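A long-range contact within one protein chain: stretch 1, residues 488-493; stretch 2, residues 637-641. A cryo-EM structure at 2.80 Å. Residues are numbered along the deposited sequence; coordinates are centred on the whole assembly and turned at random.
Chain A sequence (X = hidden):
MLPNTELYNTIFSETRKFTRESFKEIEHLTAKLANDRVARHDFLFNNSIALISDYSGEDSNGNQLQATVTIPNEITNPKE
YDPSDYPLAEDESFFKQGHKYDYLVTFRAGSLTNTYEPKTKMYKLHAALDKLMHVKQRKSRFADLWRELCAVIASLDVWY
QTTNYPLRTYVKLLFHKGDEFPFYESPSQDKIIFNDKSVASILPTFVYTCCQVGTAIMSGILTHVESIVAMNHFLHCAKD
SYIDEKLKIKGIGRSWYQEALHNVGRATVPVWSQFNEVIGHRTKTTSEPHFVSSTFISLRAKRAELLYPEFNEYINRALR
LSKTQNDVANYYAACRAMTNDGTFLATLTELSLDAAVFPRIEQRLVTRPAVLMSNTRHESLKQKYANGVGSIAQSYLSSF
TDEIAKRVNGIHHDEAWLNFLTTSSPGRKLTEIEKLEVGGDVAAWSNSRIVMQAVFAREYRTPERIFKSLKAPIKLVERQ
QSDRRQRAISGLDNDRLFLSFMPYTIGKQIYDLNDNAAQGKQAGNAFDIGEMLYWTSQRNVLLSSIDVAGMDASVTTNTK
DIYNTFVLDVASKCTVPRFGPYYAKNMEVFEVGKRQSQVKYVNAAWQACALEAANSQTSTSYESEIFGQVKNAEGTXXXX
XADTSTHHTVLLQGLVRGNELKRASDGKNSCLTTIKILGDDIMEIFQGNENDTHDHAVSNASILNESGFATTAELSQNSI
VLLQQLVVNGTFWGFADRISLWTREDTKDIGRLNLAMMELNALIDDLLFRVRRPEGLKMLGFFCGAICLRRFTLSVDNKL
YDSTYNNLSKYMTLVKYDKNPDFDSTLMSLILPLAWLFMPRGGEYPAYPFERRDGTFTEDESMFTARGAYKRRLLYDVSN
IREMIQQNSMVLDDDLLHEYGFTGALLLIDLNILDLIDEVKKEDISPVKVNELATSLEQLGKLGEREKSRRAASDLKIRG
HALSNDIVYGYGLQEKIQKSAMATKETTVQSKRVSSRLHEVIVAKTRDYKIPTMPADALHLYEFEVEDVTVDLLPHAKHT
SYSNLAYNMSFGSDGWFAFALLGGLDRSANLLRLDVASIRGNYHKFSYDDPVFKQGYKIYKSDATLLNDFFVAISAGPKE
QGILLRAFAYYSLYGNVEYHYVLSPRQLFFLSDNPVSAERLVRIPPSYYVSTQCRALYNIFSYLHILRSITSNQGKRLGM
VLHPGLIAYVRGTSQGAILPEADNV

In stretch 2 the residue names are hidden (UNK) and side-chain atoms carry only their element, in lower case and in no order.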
# COMPACT_ATOMS: atom_id res chain seq x y z
N ALA A 488 -4.54 -4.28 9.16
CA ALA A 488 -3.44 -5.14 8.71
C ALA A 488 -3.29 -5.11 7.19
O ALA A 488 -4.21 -5.47 6.45
CB ALA A 488 -3.69 -6.57 9.18
N ILE A 489 -2.11 -4.70 6.73
CA ILE A 489 -1.81 -4.58 5.30
C ILE A 489 -0.88 -5.73 4.90
O ILE A 489 -0.06 -6.19 5.70
CB ILE A 489 -1.23 -3.19 4.97
CG1 ILE A 489 -1.25 -2.92 3.47
CG2 ILE A 489 0.17 -2.97 5.53
CD1 ILE A 489 -2.63 -2.80 2.95
N SER A 490 -1.04 -6.22 3.68
CA SER A 490 -0.30 -7.40 3.25
C SER A 490 0.99 -7.03 2.55
O SER A 490 1.13 -5.94 1.99
CB SER A 490 -1.14 -8.27 2.31
OG SER A 490 -1.32 -7.62 1.07
N GLY A 491 1.94 -7.95 2.59
CA GLY A 491 3.19 -7.79 1.89
C GLY A 491 3.55 -9.07 1.18
O GLY A 491 3.42 -10.16 1.74
N LEU A 492 4.00 -8.96 -0.06
CA LEU A 492 4.28 -10.12 -0.89
C LEU A 492 5.54 -9.88 -1.71
O LEU A 492 5.96 -8.74 -1.92
CB LEU A 492 3.06 -10.45 -1.76
CG LEU A 492 2.28 -9.28 -2.37
CD1 LEU A 492 2.84 -8.79 -3.66
CD2 LEU A 492 0.83 -9.67 -2.55
N ASP A 493 6.15 -10.98 -2.14
CA ASP A 493 7.46 -10.94 -2.78
C ASP A 493 7.37 -10.35 -4.18
O ASP A 493 6.29 -10.04 -4.68
CB ASP A 493 8.08 -12.34 -2.80
CG ASP A 493 7.18 -13.38 -3.44
OD1 ASP A 493 6.02 -13.06 -3.75
OD2 ASP A 493 7.64 -14.52 -3.64
N UNK A 637 -9.22 -8.84 -0.29
CA UNK A 637 -8.37 -8.28 -1.31
C UNK A 637 -7.07 -7.85 -0.65
O UNK A 637 -7.12 -7.17 0.39
o UNK A 637 -6.61 -6.06 -6.99
c UNK A 637 -8.41 -6.80 -3.34
c UNK A 637 -9.04 -7.10 -2.02
c UNK A 637 -8.69 -7.58 -4.45
c UNK A 637 -7.21 -6.31 -5.78
c UNK A 637 -8.11 -7.34 -5.66
c UNK A 637 -7.49 -5.77 -3.48
c UNK A 637 -6.89 -5.52 -4.69
N UNK A 638 -5.91 -8.21 -1.21
CA UNK A 638 -4.66 -8.16 -0.42
C UNK A 638 -4.19 -6.76 -0.06
O UNK A 638 -3.60 -6.58 1.01
c UNK A 638 -3.65 -8.88 -1.33
c UNK A 638 -5.72 -8.92 -2.49
c UNK A 638 -4.48 -9.71 -2.24
N UNK A 639 -4.38 -5.79 -0.96
CA UNK A 639 -4.19 -4.36 -0.74
C UNK A 639 -2.75 -3.93 -0.50
O UNK A 639 -2.48 -2.73 -0.34
o UNK A 639 -4.93 -2.47 0.61
c UNK A 639 -5.09 -3.86 0.41
N UNK A 640 -1.81 -4.87 -0.52
CA UNK A 640 -0.40 -4.55 -0.59
C UNK A 640 0.08 -4.93 -1.97
O UNK A 640 1.23 -5.32 -2.19
N UNK A 641 -0.84 -4.82 -2.91
CA UNK A 641 -0.72 -5.34 -4.26
C UNK A 641 -0.53 -4.16 -5.22
O UNK A 641 -0.67 -3.00 -4.84
c UNK A 641 -3.24 -7.88 -5.69
n UNK A 641 -5.45 -9.49 -6.28
c UNK A 641 -4.37 -9.56 -7.06
c UNK A 641 -1.93 -7.13 -5.67
c UNK A 641 -1.98 -6.14 -4.56
n UNK A 641 -4.36 -10.38 -8.09
n UNK A 641 -3.32 -8.81 -6.80

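Position 637 carries one carbon leading into a ring of six carbons, with a single oxygen on the far ring carbon. That is a phenol, so the residue is Tyr637. It touches nothing on stretch 1, and its hydroxyl OH hydrogen-bonds to a residue just outside the two stretches.

Position 638 has three side-chain carbons, one of which lies at bonding distance from the backbone N, closing a five-membered ring. Only proline does this, so it is Pro638. Its CB comes within 3.6 Å of Ser490 OG, but the stronger link is made by its backbone: Ser490 OG donates a short hydrogen bond to Pro638 O, 2.5 Å long. The ring fixes phi, here at -69°, on the residue that presents this acceptor.

Position 639 shows one carbon and then one oxygen, without a branch: a serine, Ser639. Its OG lies 3.3 Å from Ile489 CD1, a packing contact between a hydroxyl and a methyl group. The backbone takes a positive phi of 68° with psi near 0°, a left-handed conformation that helps turn the chain between its neighbours.

Position 640 has no side-chain atoms, which makes it Gly640. A CB built here with ideal geometry would point toward stretch 1 and sit 1.8 Å from Ser490 O, a clear clash. With that space free, Gly640 CA approaches Ser490 O at 3.3 Å in a nearly straight CA-H...O contact, 171° at the hydrogen. Leu492 CD1 packs 4.1 Å from Gly640 O.

Position 641 carries a chain of three carbons, then a nitrogen, then a carbon bearing two more nitrogens. This guanidinium identifies Arg641. Its chi1, chi2 and chi3 are all t, so the side chain is extended, and its closest approach is Arg641 CG to Leu492 CD2, 4.9 Å.

The contact is small, 270 Å² summed over both sides, and it centres on one serine in a short strand. Ser490 points its CB toward stretch 2 and, with chi1 p, brings its hydroxyl to Pro638 O, while its own carbonyl meets the CA of Gly640. Side chain and backbone of the same residue thus hold two points of the turn. Ile489 and Leu492 lay methyl groups against the loop's backbone and the Ser639 hydroxyl. The rule to read is that close backbone approach needs a glycine where a CB would strike a carbonyl; here a serine on the strand also reaches the neighbouring loop carbonyl.

Stretch 2 (637-641) YPSGR
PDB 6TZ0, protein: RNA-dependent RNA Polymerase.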